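Pectate lyase (Bacillus subtilis, PDB 5AMV) cleaves the alpha-1,4 bonds of polygalacturonate by calcium-dependent elimination, releasing oligosaccharides with an unsaturated residue at the non-reducing end. Local coordinates at residues Asn37-Val42 with Asp68-Leu73; His270-Asn275 with Asn388-Ala393; Thr343-Ser348 with Ile357-Ala362. All coordinates share one frame; numbering follows the deposited sequence.

Interaction 1 of 3, residues Asn37-Val42 with Asp68-Leu73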
loop_
_atom_site.group_PDB
_atom_site.type_symbol
_atom_site.label_atom_id
_atom_site.label_comp_id
_atom_site.label_asym_id
_atom_site.label_seq_id
_atom_site.Cartn_x
_atom_site.Cartn_y
_atom_site.Cartn_z
ATOM N N ASN A 37 -0.037 -2.032 22.577
ATOM C CA ASN A 37 -1.151 -1.088 22.417
ATOM C C ASN A 37 -0.640 0.221 21.833
ATOM O O ASN A 37 0.569 0.408 21.675
ATOM C CB ASN A 37 -1.887 -0.865 23.755
ATOM C CG ASN A 37 -0.988 -0.275 24.831
ATOM O OD1 ASN A 37 -0.408 0.819 24.666
ATOM N ND2 ASN A 37 -0.867 -0.994 25.963
ATOM N N ARG A 38 -1.563 1.121 21.507
ATOM C CA ARG A 38 -1.226 2.361 20.826
ATOM C C ARG A 38 -0.288 3.239 21.663
ATOM O O ARG A 38 0.629 3.834 21.118
ATOM C CB ARG A 38 -2.499 3.183 20.517
ATOM C CG ARG A 38 -2.232 4.383 19.638
ATOM C CD ARG A 38 -3.510 5.203 19.383
ATOM N NE ARG A 38 -3.057 6.442 18.751
ATOM C CZ ARG A 38 -2.558 7.484 19.397
ATOM N NH1 ARG A 38 -2.483 7.509 20.721
ATOM N NH2 ARG A 38 -2.130 8.518 18.712
ATOM N N ASN A 39 -0.504 3.312 22.977
ATOM C CA ASN A 39 0.378 4.152 23.817
ATOM C C ASN A 39 1.817 3.670 23.794
ATOM O O ASN A 39 2.752 4.476 23.616
ATOM C CB ASN A 39 -0.110 4.164 25.263
ATOM C CG ASN A 39 -1.383 4.979 25.436
ATOM O OD1 ASN A 39 -1.672 5.900 24.628
ATOM N ND2 ASN A 39 -2.179 4.618 26.472
ATOM N N GLN A 40 1.978 2.352 23.930
ATOM C CA GLN A 40 3.313 1.754 23.895
ATOM C C GLN A 40 3.990 1.955 22.543
ATOM O O GLN A 40 5.206 2.222 22.488
ATOM C CB GLN A 40 3.292 0.284 24.293
ATOM C CG GLN A 40 2.850 0.074 25.745
ATOM C CD GLN A 40 2.870 -1.379 26.177
ATOM O OE1 GLN A 40 2.934 -2.299 25.364
ATOM N NE2 GLN A 40 2.789 -1.595 27.501
ATOM N N LEU A 41 3.222 1.799 21.460
ATOM C CA LEU A 41 3.795 2.015 20.136
ATOM C C LEU A 41 4.260 3.460 19.935
ATOM O O LEU A 41 5.385 3.682 19.510
ATOM C CB LEU A 41 2.812 1.537 19.048
ATOM C CG LEU A 41 3.248 1.871 17.611
ATOM C CD1 LEU A 41 4.519 1.032 17.253
ATOM C CD2 LEU A 41 2.125 1.573 16.649
ATOM N N VAL A 42 3.414 4.442 20.272
ATOM C CA VAL A 42 3.726 5.864 20.167
ATOM C C VAL A 42 4.998 6.198 21.009
ATOM O O VAL A 42 5.954 6.885 20.539
ATOM C CB VAL A 42 2.463 6.675 20.578
ATOM C CG1 VAL A 42 2.808 8.156 20.905
ATOM C CG2 VAL A 42 1.375 6.542 19.478
ATOM N N ASP A 68 -6.417 7.859 24.871
ATOM C CA ASP A 68 -5.228 7.759 25.729
ATOM C C ASP A 68 -5.369 6.699 26.799
ATOM O O ASP A 68 -4.379 6.256 27.364
ATOM C CB ASP A 68 -4.887 9.133 26.342
ATOM C CG ASP A 68 -4.270 10.067 25.332
ATOM O OD1 ASP A 68 -4.081 9.662 24.158
ATOM O OD2 ASP A 68 -3.951 11.206 25.724
ATOM N N ASN A 69 -6.599 6.280 27.082
ATOM C CA ASN A 69 -6.828 5.190 28.018
ATOM C C ASN A 69 -7.101 3.864 27.327
ATOM O O ASN A 69 -7.634 2.930 27.939
ATOM C CB ASN A 69 -8.026 5.560 28.913
ATOM C CG ASN A 69 -7.760 6.814 29.734
ATOM O OD1 ASN A 69 -8.595 7.729 29.812
ATOM N ND2 ASN A 69 -6.579 6.880 30.320
ATOM N N LEU A 70 -6.799 3.803 26.018
ATOM C CA LEU A 70 -6.990 2.598 25.207
ATOM C C LEU A 70 -8.454 2.205 25.012
ATOM O O LEU A 70 -8.733 1.075 24.673
ATOM C CB LEU A 70 -6.167 1.408 25.746
ATOM C CG LEU A 70 -4.677 1.729 25.980
ATOM C CD1 LEU A 70 -4.026 0.475 26.498
ATOM C CD2 LEU A 70 -4.088 2.137 24.629
ATOM N N LYS A 71 -9.370 3.152 25.204
ATOM C CA LYS A 71 -10.802 2.935 24.985
ATOM C C LYS A 71 -11.118 3.143 23.507
ATOM O O LYS A 71 -10.687 4.138 22.954
ATOM C CB LYS A 71 -11.617 3.958 25.801
ATOM C CG LYS A 71 -11.491 3.833 27.314
ATOM C CD LYS A 71 -12.089 2.517 27.795
ATOM C CE LYS A 71 -13.594 2.629 28.010
ATOM N NZ LYS A 71 -14.209 1.325 28.416
ATOM N N PRO A 72 -11.905 2.235 22.888
ATOM C CA PRO A 72 -12.294 2.434 21.482
ATOM C C PRO A 72 -12.921 3.792 21.171
ATOM O O PRO A 72 -13.672 4.374 21.981
ATOM C CB PRO A 72 -13.350 1.361 21.245
ATOM C CG PRO A 72 -13.107 0.326 22.323
ATOM C CD PRO A 72 -12.349 0.926 23.425
ATOM N N LEU A 73 -12.590 4.303 19.975
ATOM C CA LEU A 73 -13.164 5.539 19.447
ATOM C C LEU A 73 -13.846 5.143 18.151
ATOM O O LEU A 73 -13.224 4.454 17.302
ATOM C CB LEU A 73 -12.053 6.550 19.092
ATOM C CG LEU A 73 -11.270 7.021 20.317
ATOM C CD1 LEU A 73 -10.057 7.798 19.924
ATOM C CD2 LEU A 73 -12.132 7.913 21.257
#

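Interaction 2 of 3, residues His270-Asn275 with Asn388-Ala393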
loop_
_atom_site.group_PDB
_atom_site.type_symbol
_atom_site.label_atom_id
_atom_site.label_comp_id
_atom_site.label_asym_id
_atom_site.label_seq_id
_atom_site.Cartn_x
_atom_site.Cartn_y
_atom_site.Cartn_z
ATOM N N HIS A 270 7.702 -11.953 -4.984
ATOM C CA HIS A 270 7.043 -13.000 -4.196
ATOM C C HIS A 270 5.871 -12.509 -3.358
ATOM O O HIS A 270 5.543 -13.110 -2.304
ATOM C CB HIS A 270 8.078 -13.725 -3.332
ATOM C CG HIS A 270 9.074 -14.515 -4.122
ATOM N ND1 HIS A 270 10.304 -14.001 -4.489
ATOM C CD2 HIS A 270 9.028 -15.775 -4.611
ATOM C CE1 HIS A 270 10.976 -14.917 -5.171
ATOM N NE2 HIS A 270 10.214 -15.997 -5.277
ATOM N N ASN A 271 5.239 -11.438 -3.819
ATOM C CA ASN A 271 3.983 -11.048 -3.204
ATOM C C ASN A 271 2.770 -11.770 -3.751
ATOM O O ASN A 271 2.727 -12.176 -4.925
ATOM C CB ASN A 271 3.780 -9.555 -3.346
ATOM C CG ASN A 271 4.926 -8.775 -2.766
ATOM O OD1 ASN A 271 5.103 -8.711 -1.531
ATOM N ND2 ASN A 271 5.736 -8.157 -3.647
ATOM N N ARG A 272 1.775 -11.937 -2.879
ATOM C CA ARG A 272 0.510 -12.552 -3.249
ATOM C C ARG A 272 -0.593 -11.509 -3.239
ATOM O O ARG A 272 -0.675 -10.751 -2.275
ATOM C CB ARG A 272 0.194 -13.662 -2.233
ATOM C CG ARG A 272 -1.080 -14.445 -2.554
ATOM C CD ARG A 272 -1.260 -15.566 -1.503
ATOM N NE ARG A 272 -2.445 -16.360 -1.848
ATOM C CZ ARG A 272 -2.987 -17.266 -1.039
ATOM N NH1 ARG A 272 -2.457 -17.479 0.166
ATOM N NH2 ARG A 272 -4.038 -17.963 -1.437
ATOM N N TYR A 273 -1.397 -11.466 -4.310
ATOM C CA TYR A 273 -2.534 -10.521 -4.413
ATOM C C TYR A 273 -3.761 -11.357 -4.690
ATOM O O TYR A 273 -3.910 -11.899 -5.785
ATOM C CB TYR A 273 -2.333 -9.502 -5.560
ATOM C CG TYR A 273 -1.040 -8.686 -5.460
ATOM C CD1 TYR A 273 0.168 -9.188 -5.936
ATOM C CD2 TYR A 273 -1.043 -7.397 -4.897
ATOM C CE1 TYR A 273 1.347 -8.451 -5.849
ATOM C CE2 TYR A 273 0.112 -6.634 -4.854
ATOM C CZ TYR A 273 1.302 -7.184 -5.286
ATOM O OH TYR A 273 2.484 -6.495 -5.218
ATOM N N LYS A 274 -4.645 -11.463 -3.702
ATOM C CA LYS A 274 -5.838 -12.301 -3.841
ATOM C C LYS A 274 -7.082 -11.435 -3.615
ATOM O O LYS A 274 -7.201 -10.728 -2.615
ATOM C CB LYS A 274 -5.818 -13.419 -2.824
ATOM C CG LYS A 274 -7.118 -14.291 -2.931
ATOM C CD LYS A 274 -6.999 -15.551 -2.123
ATOM C CE LYS A 274 -8.274 -16.338 -2.260
ATOM N NZ LYS A 274 -8.264 -17.690 -1.602
ATOM N N ASN A 275 -7.978 -11.419 -4.591
ATOM C CA ASN A 275 -9.150 -10.533 -4.490
ATOM C C ASN A 275 -8.739 -9.080 -4.218
ATOM O O ASN A 275 -9.270 -8.398 -3.340
ATOM C CB ASN A 275 -10.178 -11.057 -3.471
ATOM C CG ASN A 275 -10.625 -12.443 -3.779
ATOM O OD1 ASN A 275 -10.818 -12.800 -4.938
ATOM N ND2 ASN A 275 -10.906 -13.214 -2.734
ATOM N N ASN A 388 5.221 -21.338 -4.526
ATOM C CA ASN A 388 6.184 -20.689 -3.653
ATOM C C ASN A 388 5.485 -19.539 -2.918
ATOM O O ASN A 388 5.591 -19.415 -1.707
ATOM C CB ASN A 388 7.426 -20.173 -4.413
ATOM C CG ASN A 388 8.309 -21.309 -4.948
ATOM O OD1 ASN A 388 8.087 -22.471 -4.613
ATOM N ND2 ASN A 388 9.279 -20.972 -5.787
ATOM N N VAL A 389 4.708 -18.754 -3.662
ATOM C CA VAL A 389 4.086 -17.552 -3.089
ATOM C C VAL A 389 2.954 -17.897 -2.129
ATOM O O VAL A 389 2.903 -17.336 -1.022
ATOM C CB VAL A 389 3.653 -16.592 -4.208
ATOM C CG1 VAL A 389 2.694 -15.537 -3.637
ATOM C CG2 VAL A 389 4.950 -15.987 -4.849
ATOM N N ILE A 390 2.064 -18.820 -2.520
ATOM C CA ILE A 390 1.007 -19.250 -1.601
ATOM C C ILE A 390 1.607 -19.793 -0.294
ATOM O O ILE A 390 1.184 -19.437 0.810
ATOM C CB ILE A 390 0.058 -20.268 -2.249
ATOM C CG1 ILE A 390 -0.804 -19.582 -3.301
ATOM C CG2 ILE A 390 -0.838 -20.935 -1.194
ATOM C CD1 ILE A 390 -1.716 -20.590 -4.089
ATOM N N ASN A 391 2.618 -20.639 -0.422
ATOM C CA ASN A 391 3.200 -21.207 0.775
ATOM C C ASN A 391 3.952 -20.183 1.656
ATOM O O ASN A 391 3.980 -20.336 2.869
ATOM C CB ASN A 391 4.170 -22.307 0.375
ATOM C CG ASN A 391 3.462 -23.564 -0.122
ATOM O OD1 ASN A 391 2.302 -23.811 0.202
ATOM N ND2 ASN A 391 4.175 -24.372 -0.903
ATOM N N GLN A 392 4.595 -19.183 1.042
ATOM C CA GLN A 392 5.561 -18.355 1.797
ATOM C C GLN A 392 5.155 -16.902 2.086
ATOM O O GLN A 392 5.790 -16.236 2.902
ATOM C CB GLN A 392 6.905 -18.352 1.062
ATOM C CG GLN A 392 7.497 -19.802 0.916
ATOM C CD GLN A 392 8.581 -19.960 -0.163
ATOM O OE1 GLN A 392 9.356 -19.057 -0.415
ATOM N NE2 GLN A 392 8.622 -21.131 -0.799
ATOM N N ALA A 393 4.182 -16.379 1.344
ATOM C CA ALA A 393 3.864 -14.947 1.465
ATOM C C ALA A 393 2.923 -14.617 2.611
ATOM O O ALA A 393 1.929 -15.289 2.861
ATOM C CB ALA A 393 3.286 -14.402 0.152
HETATM O O HOH W 1 0.106 -17.007 1.477
#

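Interaction 3 of 3, residues Thr343-Ser348 with Ile357-Ala362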
loop_
_atom_site.group_PDB
_atom_site.type_symbol
_atom_site.label_atom_id
_atom_site.label_comp_id
_atom_site.label_asym_id
_atom_site.label_seq_id
_atom_site.Cartn_x
_atom_site.Cartn_y
_atom_site.Cartn_z
ATOM N N THR A 343 3.452 4.347 -21.908
ATOM C CA THR A 343 3.815 3.909 -23.255
ATOM C C THR A 343 4.642 2.620 -23.344
ATOM O O THR A 343 4.861 2.094 -24.439
ATOM C CB THR A 343 4.583 5.033 -23.990
ATOM O OG1 THR A 343 5.889 5.194 -23.403
ATOM C CG2 THR A 343 3.821 6.338 -23.924
ATOM N N ALA A 344 5.140 2.113 -22.212
ATOM C CA ALA A 344 6.141 1.073 -22.251
ATOM C C ALA A 344 5.963 0.107 -21.068
ATOM O O ALA A 344 5.590 0.529 -19.973
ATOM C CB ALA A 344 7.535 1.681 -22.189
ATOM N N LEU A 345 6.243 -1.161 -21.332
ATOM C CA LEU A 345 6.220 -2.206 -20.304
ATOM C C LEU A 345 7.133 -3.315 -20.795
ATOM O O LEU A 345 6.952 -3.843 -21.917
ATOM C CB LEU A 345 4.803 -2.733 -20.050
ATOM C CG LEU A 345 4.657 -4.047 -19.258
ATOM C CD1 LEU A 345 5.090 -3.829 -17.758
ATOM C CD2 LEU A 345 3.234 -4.537 -19.352
ATOM N N TYR A 346 8.130 -3.656 -19.992
ATOM C CA TYR A 346 8.862 -4.887 -20.243
ATOM C C TYR A 346 8.176 -5.991 -19.458
ATOM O O TYR A 346 8.044 -5.871 -18.255
ATOM C CB TYR A 346 10.327 -4.789 -19.770
ATOM C CG TYR A 346 11.145 -6.037 -20.020
ATOM C CD1 TYR A 346 11.055 -7.155 -19.184
ATOM C CD2 TYR A 346 11.990 -6.119 -21.122
ATOM C CE1 TYR A 346 11.774 -8.310 -19.453
ATOM C CE2 TYR A 346 12.729 -7.250 -21.381
ATOM C CZ TYR A 346 12.623 -8.341 -20.556
ATOM O OH TYR A 346 13.337 -9.479 -20.841
ATOM N N ASP A 347 7.760 -7.062 -20.123
ATOM C CA ASP A 347 7.367 -8.253 -19.376
ATOM C C ASP A 347 7.823 -9.518 -20.084
ATOM O O ASP A 347 7.711 -9.653 -21.309
ATOM C CB ASP A 347 5.854 -8.300 -18.976
ATOM C CG ASP A 347 4.960 -8.682 -20.109
ATOM O OD1 ASP A 347 4.868 -7.885 -21.060
ATOM O OD2 ASP A 347 4.333 -9.758 -20.057
ATOM N N SER A 348 8.364 -10.412 -19.288
ATOM C CA SER A 348 8.818 -11.710 -19.765
ATOM C C SER A 348 8.323 -12.794 -18.808
ATOM O O SER A 348 8.234 -12.593 -17.599
ATOM C CB SER A 348 10.357 -11.743 -19.934
ATOM O OG SER A 348 11.079 -11.779 -18.701
ATOM N N ILE A 357 1.946 -15.547 -21.913
ATOM C CA ILE A 357 1.402 -14.409 -22.641
ATOM C C ILE A 357 2.448 -13.314 -22.635
ATOM O O ILE A 357 3.430 -13.404 -21.902
ATOM C CB ILE A 357 0.070 -13.831 -22.042
ATOM C CG1 ILE A 357 0.255 -13.368 -20.597
ATOM C CG2 ILE A 357 -1.047 -14.902 -22.114
ATOM C CD1 ILE A 357 -0.771 -12.309 -20.168
ATOM N N ASN A 358 2.198 -12.294 -23.450
ATOM C CA ASN A 358 3.008 -11.080 -23.367
ATOM C C ASN A 358 2.083 -9.909 -23.231
ATOM O O ASN A 358 1.439 -9.439 -24.178
ATOM C CB ASN A 358 3.985 -10.852 -24.522
ATOM C CG ASN A 358 5.027 -9.798 -24.159
ATOM O OD1 ASN A 358 4.760 -8.593 -24.225
ATOM N ND2 ASN A 358 6.190 -10.260 -23.682
ATOM N N ALA A 359 2.010 -9.420 -22.000
ATOM C CA ALA A 359 1.052 -8.361 -21.669
ATOM C C ALA A 359 1.314 -7.052 -22.406
ATOM O O ALA A 359 0.394 -6.359 -22.846
ATOM C CB ALA A 359 1.096 -8.102 -20.130
ATOM N N SER A 360 2.594 -6.707 -22.477
ATOM C CA SER A 360 3.017 -5.482 -23.136
ATOM C C SER A 360 2.607 -5.506 -24.625
ATOM O O SER A 360 1.934 -4.608 -25.093
ATOM C CB SER A 360 4.532 -5.392 -23.043
ATOM O OG SER A 360 4.958 -4.183 -23.590
ATOM N N ALA A 361 2.949 -6.604 -25.295
ATOM C CA ALA A 361 2.702 -6.760 -26.717
ATOM C C ALA A 361 1.199 -6.759 -26.976
ATOM O O ALA A 361 0.731 -6.198 -27.969
ATOM C CB ALA A 361 3.316 -8.057 -27.198
ATOM N N ALA A 362 0.444 -7.385 -26.070
ATOM C CA ALA A 362 -1.023 -7.480 -26.185
ATOM C C ALA A 362 -1.703 -6.116 -26.130
ATOM O O ALA A 362 -2.874 -5.940 -26.550
ATOM C CB ALA A 362 -1.583 -8.436 -25.104
HETATM O O HOH W 2 5.676 -12.232 -20.762
#

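Interaction 1 of 3, residues Asn37-Val42 with Asp68-Leu73
Leu70 turns its forked end toward the side chains of Asn37 and Asn39. The Leu70 and Asn37 side chains cross at about a right angle, and Leu70 CD1 meets the amide nitrogen Asn37 ND2 at 3.5 Å. The other methyl, Leu70 CD2, is shared, lying 3.6 Å from Asn39 ND2 and 3.8 Å from Asn37 CB. Asn39 ND2 also donates to the backbone oxygen Asp68 O over 2.9 Å, with an N-H...O angle of 162°. The acceptor lies nearly in the plane of the Asn39 amide, whereas the donor sits above the plane of the Asp68 carbonyl. Asn37 is the N-cap of helix 38-45: its CG stands between the backbone N and the carbonyl carbon (chi1 61°), and OD1 takes the N-H of Gln40 at 2.9 Å. Arg38 NH1 and Asp68 OD1 are 4.4 Å apart, too far for a salt bridge. Arg120 serves both sides instead, its guanidinium pairing with Asp68 and its backbone oxygen with Arg38 NE. An alanine in place of Asn39 would probably leave Asp68 O without this donor and Leu70 CD2 without its amide neighbour, giving the loop more freedom to shift. The loop after strand 61-63 is thus held against the first turn of the helix by a small surface contact of mixed character, leucine methyls against amides plus one hydrogen bond.

Interaction 2 of 3, residues His270-Asn275 with Asn388-Ala393
Arg272, on strand 266-274, and Val389, on helix 382-392, meet where the C-terminal helix lies against the parallel beta-helix. Val389 CG1 comes within 3.4 Å of Arg272 CB and also touches the backbone oxygen of Asn271. Its other methyl, CG2, rests 3.7 Å from His270 CA and reaches the imidazole at CD2, so the two methyls lie along the backbone, CG2 at His270 and CG1 at Asn271 and Arg272. The arginine chain runs extended from CG to NE and carries its guanidinium alongside the last turn, where Ile390 CG1 lies over the centre of one face, 3.8 Å above the plane. Arg272 NE forms a salt bridge with Glu296 on the next strand, while NH1 donates to a water at 2.9 Å; that water donates in turn to Ile390 O and Ala393 O. His270 stacks on Tyr239 and sets its backbone oxygen 3.6 Å from Ala393 CB. Direct contact between the segments is therefore van der Waals. The polar links are indirect, through the water and through Asp380, which bonds both His270 NE2 and Asn388 ND2: a cation fixed by Glu296 reaches two carbonyls at the helix C-terminus, where its charge would probably be favourable.

Interaction 3 of 3, residues Thr343-Ser348 with Ile357-Ala362
The N-terminus of the short, weakly bonded helix 359-362 is docked on strand 346-348, a late strand of the parallel beta-helix, by Asp347, which receives the N-H groups of Ala359 and Ser360. Asp347 OD1 accepts from Ser360 N at 2.9 Å and OD2 from Ala359 N at 3.0 Å, both on the syn side of the carboxylate, the first 33° and the second 20° out of its plane. Asp347 CB points toward the helix. OD2 also accepts from Thr350 OG1 and from a water that donates to Ile357 O as well. Asn358 is the N-cap, its OD1 taking Ala361 N in the carbonyl plane at 2.9 Å. In the conformer described, this OD1 comes 3.2 Å from Asp347 OD1, two acceptors close together without a bond. Two residues before Asp347, Leu345 O accepts from Ser360 OG, anti to the backbone N (chi1 -176°), over 2.6 Å. Beside it Leu345 CD2 packs 4.2 Å from Ala359 CB, and the leucine continues onto Trp310 and Ile336. Asp347 thus places a carboxylate where the first N-H groups of a helix await acceptors. The helix end and these N-H groups would probably stabilise its negative charge, and with several donors on its two oxygens the group is unlikely to rotate freely.

The three contacts are spread along the parallel beta-helix of this pectate lyase and do not touch one another. Interaction 1 and interaction 3 lie on opposite sides of the chain's centre, their own centres 47 Å apart, while interaction 2 has its centre 32 Å from that of the first and 22 Å from that of the third. Interactions 2 and 3 are the closer pair, about 13 Å between nearest atoms, and interaction 3 is nested in the loop that interaction 2 closes; their helices, 359-362 and 382-392, follow each other in the chain. All three lie away from the calcium site of Asp184, Asp223 and Asp227 and from the glycan pocket containing Arg279.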